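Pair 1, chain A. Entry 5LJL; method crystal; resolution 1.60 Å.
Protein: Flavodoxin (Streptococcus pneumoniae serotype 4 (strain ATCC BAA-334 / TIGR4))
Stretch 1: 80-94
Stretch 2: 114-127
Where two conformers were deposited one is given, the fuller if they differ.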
# COMPACT_ATOMS: atom_id res chain seq x y z
N ASN A 80 -16.18 -5.89 2.21
CA ASN A 80 -15.76 -7.15 2.85
C ASN A 80 -14.75 -7.81 1.91
O ASN A 80 -15.03 -8.06 0.74
CB ASN A 80 -16.94 -8.09 3.19
CG ASN A 80 -17.80 -7.52 4.32
OD1 ASN A 80 -17.33 -7.40 5.49
ND2 ASN A 80 -19.02 -7.12 4.00
N LEU A 81 -13.53 -7.92 2.40
CA LEU A 81 -12.41 -8.46 1.70
C LEU A 81 -11.89 -9.75 2.35
O LEU A 81 -10.69 -10.07 2.27
CB LEU A 81 -11.27 -7.42 1.59
CG LEU A 81 -11.59 -6.10 0.86
CD1 LEU A 81 -10.39 -5.17 0.85
CD2 LEU A 81 -11.97 -6.39 -0.51
N ASN A 82 -12.79 -10.56 2.91
CA ASN A 82 -12.37 -11.93 3.27
C ASN A 82 -11.74 -12.72 2.11
O ASN A 82 -12.20 -12.69 0.93
CB ASN A 82 -13.53 -12.71 3.91
CG ASN A 82 -14.01 -12.06 5.20
OD1 ASN A 82 -13.61 -12.47 6.28
ND2 ASN A 82 -14.80 -10.99 5.09
N GLY A 83 -10.63 -13.38 2.42
CA GLY A 83 -9.90 -14.13 1.40
C GLY A 83 -8.87 -13.35 0.61
O GLY A 83 -8.24 -13.91 -0.28
N LYS A 84 -8.69 -12.05 0.93
CA LYS A 84 -7.66 -11.28 0.25
C LYS A 84 -6.47 -11.12 1.22
O LYS A 84 -6.67 -11.05 2.41
CB LYS A 84 -8.16 -9.88 -0.14
CG LYS A 84 -9.53 -9.78 -0.87
CD LYS A 84 -9.49 -10.40 -2.21
CE LYS A 84 -10.81 -10.29 -2.97
NZ LYS A 84 -10.81 -11.21 -4.13
N ILE A 85 -5.28 -11.03 0.67
CA ILE A 85 -4.02 -10.73 1.38
C ILE A 85 -3.76 -9.23 1.17
O ILE A 85 -3.91 -8.72 0.01
CB ILE A 85 -2.83 -11.53 0.79
CG1 ILE A 85 -3.09 -13.05 0.74
CG2 ILE A 85 -1.47 -11.24 1.51
CD1 ILE A 85 -3.81 -13.58 1.90
N TYR A 86 -3.34 -8.50 2.22
CA TYR A 86 -3.01 -7.10 2.00
C TYR A 86 -1.62 -6.76 2.57
O TYR A 86 -1.08 -7.46 3.40
CB TYR A 86 -4.06 -6.17 2.64
CG TYR A 86 -3.98 -6.03 4.16
CD1 TYR A 86 -3.20 -5.03 4.76
CD2 TYR A 86 -4.76 -6.82 4.99
CE1 TYR A 86 -3.15 -4.89 6.16
CE2 TYR A 86 -4.73 -6.69 6.38
CZ TYR A 86 -3.95 -5.71 6.96
OH TYR A 86 -3.90 -5.62 8.34
N GLY A 87 -1.15 -5.61 2.16
CA GLY A 87 -0.03 -4.95 2.80
C GLY A 87 -0.10 -3.45 2.61
O GLY A 87 -0.83 -2.94 1.71
N VAL A 88 0.64 -2.76 3.45
CA VAL A 88 0.64 -1.28 3.44
C VAL A 88 2.06 -0.76 3.56
O VAL A 88 2.87 -1.24 4.37
CB VAL A 88 -0.24 -0.63 4.55
CG1 VAL A 88 -0.46 0.85 4.33
CG2 VAL A 88 -1.58 -1.32 4.60
N VAL A 89 2.39 0.19 2.69
CA VAL A 89 3.69 0.87 2.75
C VAL A 89 3.54 2.39 2.67
O VAL A 89 2.48 2.88 2.24
CB VAL A 89 4.61 0.36 1.59
CG1 VAL A 89 4.80 -1.13 1.66
CG2 VAL A 89 4.12 0.89 0.20
N GLY A 90 4.62 3.17 2.90
CA GLY A 90 4.49 4.58 2.68
C GLY A 90 5.74 5.32 3.01
O GLY A 90 6.62 4.75 3.60
N SER A 91 5.79 6.56 2.56
CA SER A 91 6.85 7.48 2.98
C SER A 91 6.33 8.50 3.93
O SER A 91 5.16 8.91 3.85
CB SER A 91 7.47 8.19 1.77
OG SER A 91 8.51 9.13 2.13
N GLY A 92 7.22 8.95 4.83
CA GLY A 92 6.84 10.01 5.74
C GLY A 92 8.07 10.77 6.27
O GLY A 92 9.18 10.60 5.81
N ASP A 93 7.76 11.63 7.20
CA ASP A 93 8.80 12.44 7.88
C ASP A 93 8.37 12.70 9.26
O ASP A 93 7.25 12.36 9.65
CB ASP A 93 9.07 13.69 7.08
CG ASP A 93 7.91 14.62 7.01
OD1 ASP A 93 7.49 14.93 5.83
OD2 ASP A 93 7.33 15.00 8.05
N THR A 94 9.32 13.21 10.07
CA THR A 94 9.08 13.42 11.50
C THR A 94 8.66 14.88 11.85
O THR A 94 8.43 15.18 13.05
CB THR A 94 10.28 13.04 12.33
OG1 THR A 94 11.34 13.98 12.13
CG2 THR A 94 10.77 11.64 12.00
N GLY A 114 -11.80 -7.70 6.98
CA GLY A 114 -11.58 -9.09 6.96
C GLY A 114 -10.43 -9.62 6.18
O GLY A 114 -10.16 -10.80 6.26
N ALA A 115 -9.72 -8.77 5.40
CA ALA A 115 -8.49 -9.20 4.73
C ALA A 115 -7.39 -9.54 5.72
O ALA A 115 -7.40 -9.07 6.89
CB ALA A 115 -7.99 -8.08 3.77
N GLU A 116 -6.44 -10.36 5.27
CA GLU A 116 -5.30 -10.76 6.12
C GLU A 116 -4.01 -10.06 5.74
O GLU A 116 -3.61 -10.12 4.56
CB GLU A 116 -5.12 -12.29 6.05
CG GLU A 116 -6.22 -13.12 6.66
CD GLU A 116 -5.94 -14.62 6.49
OE1 GLU A 116 -6.01 -15.32 7.54
OE2 GLU A 116 -5.76 -15.12 5.33
N LYS A 117 -3.28 -9.52 6.75
CA LYS A 117 -1.97 -8.86 6.55
C LYS A 117 -0.93 -9.92 6.12
O LYS A 117 -0.65 -10.86 6.89
CB LYS A 117 -1.50 -8.16 7.83
CG LYS A 117 -0.13 -7.51 7.67
CD LYS A 117 0.41 -7.04 9.04
CE LYS A 117 -0.31 -5.82 9.49
NZ LYS A 117 0.45 -5.01 10.49
N GLY A 118 -0.34 -9.80 4.94
CA GLY A 118 0.64 -10.78 4.48
C GLY A 118 2.08 -10.52 4.90
O GLY A 118 2.93 -11.39 4.70
N SER A 119 2.41 -9.29 5.30
CA SER A 119 3.78 -8.90 5.64
C SER A 119 3.74 -7.62 6.46
O SER A 119 2.80 -6.82 6.32
CB SER A 119 4.61 -8.71 4.33
OG SER A 119 5.97 -8.59 4.51
N GLU A 120 4.75 -7.44 7.32
CA GLU A 120 4.88 -6.25 8.18
C GLU A 120 4.86 -4.96 7.29
O GLU A 120 5.48 -4.92 6.22
CB GLU A 120 6.15 -6.46 9.00
CG GLU A 120 6.52 -5.45 10.02
CD GLU A 120 7.84 -5.82 10.76
OE1 GLU A 120 8.43 -4.88 11.29
OE2 GLU A 120 8.30 -7.00 10.81
N CYS A 121 4.19 -3.93 7.74
CA CYS A 121 4.14 -2.70 6.92
C CYS A 121 5.55 -2.11 6.82
O CYS A 121 6.35 -2.29 7.73
CB CYS A 121 3.13 -1.70 7.53
SG CYS A 121 3.68 -1.04 9.09
N VAL A 122 5.83 -1.42 5.72
CA VAL A 122 7.15 -0.81 5.47
C VAL A 122 6.97 0.69 5.47
O VAL A 122 6.31 1.20 4.57
CB VAL A 122 7.76 -1.31 4.13
CG1 VAL A 122 9.18 -0.72 3.96
CG2 VAL A 122 7.80 -2.87 4.11
N LYS A 123 7.67 1.38 6.36
CA LYS A 123 7.64 2.85 6.50
C LYS A 123 9.05 3.38 6.15
O LYS A 123 10.05 2.80 6.60
CB LYS A 123 7.30 3.25 7.92
CG LYS A 123 5.90 2.84 8.33
CD LYS A 123 5.79 2.97 9.83
CE LYS A 123 4.33 2.81 10.25
NZ LYS A 123 4.19 2.60 11.72
N VAL A 124 9.09 4.33 5.21
CA VAL A 124 10.32 4.86 4.63
C VAL A 124 10.39 6.36 4.99
O VAL A 124 9.43 7.11 4.85
CB VAL A 124 10.32 4.72 3.11
CG1 VAL A 124 11.51 5.42 2.44
CG2 VAL A 124 10.19 3.22 2.70
N ASP A 125 11.54 6.79 5.46
CA ASP A 125 11.74 8.24 5.76
C ASP A 125 12.06 8.96 4.46
O ASP A 125 13.11 8.69 3.85
CB ASP A 125 12.90 8.39 6.75
CG ASP A 125 12.82 9.72 7.57
OD1 ASP A 125 13.48 9.80 8.60
OD2 ASP A 125 12.07 10.63 7.24
N LEU A 126 11.14 9.81 3.97
CA LEU A 126 11.39 10.55 2.74
C LEU A 126 11.77 9.64 1.57
O LEU A 126 10.98 8.67 1.25
CB LEU A 126 12.39 11.71 3.00
CG LEU A 126 11.86 12.78 3.93
CD1 LEU A 126 12.92 13.86 4.25
CD2 LEU A 126 10.60 13.38 3.44
N SER A 127 12.89 9.88 0.87
CA SER A 127 13.11 9.06 -0.35
C SER A 127 13.73 7.74 0.05
O SER A 127 14.36 7.64 1.06
CB SER A 127 14.00 9.75 -1.38
OG SER A 127 15.25 10.01 -0.77
O HOH W 1 -9.34 -13.03 4.89
O HOH W 2 -6.97 -13.87 3.15
O HOH W 3 -4.61 -8.51 9.32
O HOH W 4 1.41 -4.42 5.68

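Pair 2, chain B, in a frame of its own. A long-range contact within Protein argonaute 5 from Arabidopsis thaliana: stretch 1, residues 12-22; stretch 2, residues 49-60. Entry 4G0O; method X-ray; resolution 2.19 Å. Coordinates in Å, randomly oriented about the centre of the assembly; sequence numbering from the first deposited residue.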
# COMPACT_ATOMS: atom_id res chain seq x y z
N THR B 12 7.05 -2.06 -10.40
CA THR B 12 8.07 -3.12 -10.32
C THR B 12 8.67 -3.26 -8.91
O THR B 12 9.13 -4.33 -8.52
CB THR B 12 9.23 -2.83 -11.30
OG1 THR B 12 8.71 -2.47 -12.59
CG2 THR B 12 10.12 -4.06 -11.46
N SER B 13 8.67 -2.16 -8.16
CA SER B 13 9.23 -2.15 -6.81
C SER B 13 8.17 -1.75 -5.78
O SER B 13 7.74 -0.60 -5.74
CB SER B 13 10.42 -1.20 -6.76
OG SER B 13 11.17 -1.37 -5.57
N TRP B 14 7.74 -2.70 -4.96
CA TRP B 14 6.70 -2.44 -3.97
C TRP B 14 6.88 -3.41 -2.81
O TRP B 14 7.53 -4.44 -2.95
CB TRP B 14 5.30 -2.59 -4.59
CG TRP B 14 4.97 -4.02 -4.91
CD1 TRP B 14 5.23 -4.68 -6.08
CD2 TRP B 14 4.36 -4.99 -4.03
NE1 TRP B 14 4.81 -5.99 -5.98
CE2 TRP B 14 4.28 -6.20 -4.74
CE3 TRP B 14 3.88 -4.93 -2.72
CZ2 TRP B 14 3.75 -7.35 -4.17
CZ3 TRP B 14 3.35 -6.07 -2.17
CH2 TRP B 14 3.29 -7.26 -2.89
N THR B 15 6.33 -3.06 -1.65
CA THR B 15 6.27 -4.00 -0.54
C THR B 15 5.24 -3.52 0.47
O THR B 15 4.59 -2.49 0.27
CB THR B 15 7.64 -4.23 0.15
OG1 THR B 15 7.53 -5.32 1.07
CG2 THR B 15 8.11 -2.98 0.87
N CYS B 16 5.08 -4.28 1.55
CA CYS B 16 4.02 -4.02 2.51
C CYS B 16 4.57 -3.96 3.92
O CYS B 16 5.42 -4.78 4.29
CB CYS B 16 3.00 -5.13 2.42
SG CYS B 16 1.68 -5.02 3.64
N VAL B 17 4.09 -2.99 4.69
CA VAL B 17 4.42 -2.91 6.11
C VAL B 17 3.15 -2.89 6.91
O VAL B 17 2.18 -2.21 6.55
CB VAL B 17 5.17 -1.62 6.45
CG1 VAL B 17 5.83 -1.73 7.82
CG2 VAL B 17 6.20 -1.38 5.44
N SER B 18 3.17 -3.61 8.03
CA SER B 18 2.04 -3.63 8.92
C SER B 18 2.41 -3.17 10.33
O SER B 18 3.31 -3.73 10.96
CB SER B 18 1.43 -5.02 8.99
OG SER B 18 0.49 -5.09 10.04
N PHE B 19 1.71 -2.15 10.81
CA PHE B 19 1.84 -1.72 12.19
C PHE B 19 0.65 -2.20 13.02
O PHE B 19 0.41 -1.72 14.12
CB PHE B 19 1.97 -0.20 12.26
CG PHE B 19 3.11 0.34 11.44
CD1 PHE B 19 2.87 1.05 10.27
CD2 PHE B 19 4.42 0.12 11.82
CE1 PHE B 19 3.91 1.55 9.51
CE2 PHE B 19 5.48 0.61 11.06
CZ PHE B 19 5.22 1.33 9.91
N SER B 20 -0.12 -3.13 12.48
CA SER B 20 -1.28 -3.65 13.20
C SER B 20 -0.90 -4.88 13.99
O SER B 20 -0.20 -5.76 13.50
CB SER B 20 -2.42 -4.00 12.26
OG SER B 20 -3.43 -4.70 12.97
N THR B 21 -1.39 -4.95 15.22
CA THR B 21 -1.13 -6.09 16.08
C THR B 21 -2.29 -7.09 16.03
O THR B 21 -2.12 -8.31 16.26
CB THR B 21 -0.95 -5.59 17.51
OG1 THR B 21 0.21 -4.74 17.58
CG2 THR B 21 -0.79 -6.76 18.45
N ARG B 22 -3.46 -6.57 15.71
CA ARG B 22 -4.69 -7.31 15.87
C ARG B 22 -4.88 -8.39 14.81
O ARG B 22 -5.41 -9.46 15.10
CB ARG B 22 -5.86 -6.35 15.84
CG ARG B 22 -6.83 -6.58 16.96
CD ARG B 22 -6.37 -5.89 18.23
NE ARG B 22 -7.00 -4.58 18.36
CZ ARG B 22 -8.27 -4.39 18.69
NH1 ARG B 22 -9.07 -5.43 18.94
NH2 ARG B 22 -8.75 -3.15 18.78
N GLN B 49 6.15 -10.23 -7.04
CA GLN B 49 7.02 -10.38 -5.89
C GLN B 49 7.37 -9.00 -5.36
O GLN B 49 7.70 -8.10 -6.13
CB GLN B 49 8.29 -11.16 -6.28
CG GLN B 49 8.04 -12.57 -6.86
CD GLN B 49 8.27 -12.68 -8.37
OE1 GLN B 49 9.25 -13.48 -8.77
NE2 GLN B 49 7.56 -12.06 -9.18
N PRO B 50 7.28 -8.81 -4.04
CA PRO B 50 7.64 -7.52 -3.47
C PRO B 50 9.16 -7.35 -3.56
O PRO B 50 9.87 -8.35 -3.66
CB PRO B 50 7.18 -7.64 -2.02
CG PRO B 50 7.37 -9.06 -1.70
CD PRO B 50 7.03 -9.81 -2.98
N ALA B 51 9.66 -6.12 -3.54
CA ALA B 51 11.08 -5.89 -3.72
C ALA B 51 11.90 -6.29 -2.49
O ALA B 51 13.10 -6.57 -2.58
CB ALA B 51 11.32 -4.44 -4.08
N ILE B 52 11.26 -6.29 -1.32
CA ILE B 52 11.84 -6.86 -0.11
C ILE B 52 10.69 -7.56 0.61
O ILE B 52 9.53 -7.25 0.35
CB ILE B 52 12.48 -5.79 0.82
CG1 ILE B 52 11.45 -4.72 1.18
CG2 ILE B 52 13.72 -5.17 0.17
CD1 ILE B 52 11.89 -3.81 2.32
N PRO B 53 11.00 -8.53 1.50
CA PRO B 53 9.94 -9.28 2.19
C PRO B 53 9.01 -8.36 2.99
O PRO B 53 9.46 -7.31 3.43
CB PRO B 53 10.74 -10.17 3.16
CG PRO B 53 12.07 -10.32 2.52
CD PRO B 53 12.35 -9.01 1.87
N PHE B 54 7.76 -8.76 3.19
CA PHE B 54 6.85 -7.97 4.00
C PHE B 54 7.40 -7.84 5.42
O PHE B 54 8.09 -8.73 5.91
CB PHE B 54 5.45 -8.58 4.05
CG PHE B 54 4.67 -8.44 2.78
CD1 PHE B 54 3.32 -8.77 2.74
CD2 PHE B 54 5.28 -7.97 1.61
CE1 PHE B 54 2.59 -8.64 1.55
CE2 PHE B 54 4.56 -7.84 0.43
CZ PHE B 54 3.21 -8.18 0.41
N ILE B 55 7.06 -6.74 6.07
CA ILE B 55 7.52 -6.49 7.42
C ILE B 55 6.31 -6.27 8.34
O ILE B 55 5.34 -5.61 7.97
CB ILE B 55 8.46 -5.26 7.48
CG1 ILE B 55 8.18 -4.30 6.32
CG2 ILE B 55 9.91 -5.68 7.39
CD1 ILE B 55 8.96 -4.60 5.00
N SER B 56 6.36 -6.87 9.52
CA SER B 56 5.36 -6.62 10.53
C SER B 56 6.08 -6.22 11.81
O SER B 56 6.99 -6.92 12.25
CB SER B 56 4.51 -7.87 10.78
OG SER B 56 3.52 -7.62 11.75
N CYS B 57 5.70 -5.09 12.40
CA CYS B 57 6.40 -4.62 13.58
C CYS B 57 5.47 -3.77 14.44
O CYS B 57 4.40 -3.37 13.98
CB CYS B 57 7.65 -3.85 13.16
SG CYS B 57 7.30 -2.34 12.28
N PRO B 58 5.86 -3.51 15.71
CA PRO B 58 4.95 -2.76 16.58
C PRO B 58 4.87 -1.31 16.14
O PRO B 58 5.84 -0.80 15.58
CB PRO B 58 5.62 -2.84 17.95
CG PRO B 58 6.57 -3.98 17.87
CD PRO B 58 7.05 -3.96 16.45
N PRO B 59 3.74 -0.66 16.41
CA PRO B 59 3.53 0.77 16.11
C PRO B 59 4.59 1.71 16.70
O PRO B 59 4.73 2.83 16.20
CB PRO B 59 2.17 1.05 16.77
CG PRO B 59 2.00 -0.04 17.78
CD PRO B 59 2.60 -1.23 17.13
N GLU B 60 5.32 1.30 17.73
CA GLU B 60 6.37 2.16 18.27
C GLU B 60 7.64 2.12 17.42
O GLU B 60 8.56 2.90 17.63
CB GLU B 60 6.68 1.86 19.76
CG GLU B 60 6.38 0.44 20.24
CD GLU B 60 4.89 0.17 20.47
OE1 GLU B 60 4.33 -0.63 19.70
OE2 GLU B 60 4.30 0.74 21.41
O HOH W 5 8.71 -5.45 -6.26
O HOH W 6 0.11 -7.82 11.13
O HOH W 7 2.95 -5.46 14.23

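Pair 1, from a flavodoxin, and pair 2, from argonaute 5, share a parallel two-strand arrangement whose second stretch bulges away midway; 14 central residues superpose with an RMSD of 0.6 Å. Y86(A) matches W14(B), V89(A) matches V17(B), and the segment from G118(A) to V122(A) follows that from A51(B) to I55(B).

The hydrogen bonds flanking the bulge are conserved. Before it, G118(A) N donates to Y86(A) O at 2.9 Å, as A51(B) N does to W14(B) O at 2.8 Å. After it, V122(A) N reaches V88(A) O at 3.3 Å and I55(B) N reaches C16(B) O at 3.1 Å. The return bonds also correspond: G90(A) N to V122(A) O at 3.1 Å and S18(B) N to I55(B) O at 3.0 Å. In pair 1 the register shifts by two residues between the Y86(A)–K117(A) and V89(A)–V122(A) bridges, so the bulge separates two ladders.

On the first strand, the residue alongside the bulge differs. G87(A) has no side chain, and a water bridges the gap instead, accepting from V88(A) N at 2.9 Å and donating to S119(A) O at 2.8 Å. At the matching position T15(B) supplies a hydroxyl, and its OG1 donates directly to I52(B) O at 2.9 Å, tying the bulge to the strand without a water.

An aromatic residue in rotamer p precedes this position in both pairs, and one ring face is covered by matched residues. K117(A) CA lies 3.7 Å from the centroid of the Y86(A) ring; P50(B) CB lies 4.0 Å from the centroid of the six-membered ring of W14(B), 8° off its normal. The indole also has an aromatic neighbour, F54(B), with W14(B) CZ3 and F54(B) CZ 3.3 Å apart, rim to rim. F54(B) also spreads its face over C16(B), whose CB sits 3.4 Å from the ring centroid, almost on the normal. At the equivalent positions, C121(A) approaches the carbonyl of V88(A), with both its CA and its CB 3.2 Å from V88(A) O.

Beyond the bulge, a matched aliphatic pair packs on one face of the sheet, V89(A) CG1 to V122(A) CB at 3.9 Å and V17(B) CG2 to I55(B) CG1 at 3.6 Å. The ends then diverge. S91(A) OG donates to L126(A) O at 2.7 Å, while G92(A) N and O continue the ladder through V124(A) O and L126(A) N. At the position of S91(A), F19(B) instead brings its ring beside C57(B), CE2 to SG at 3.7 Å.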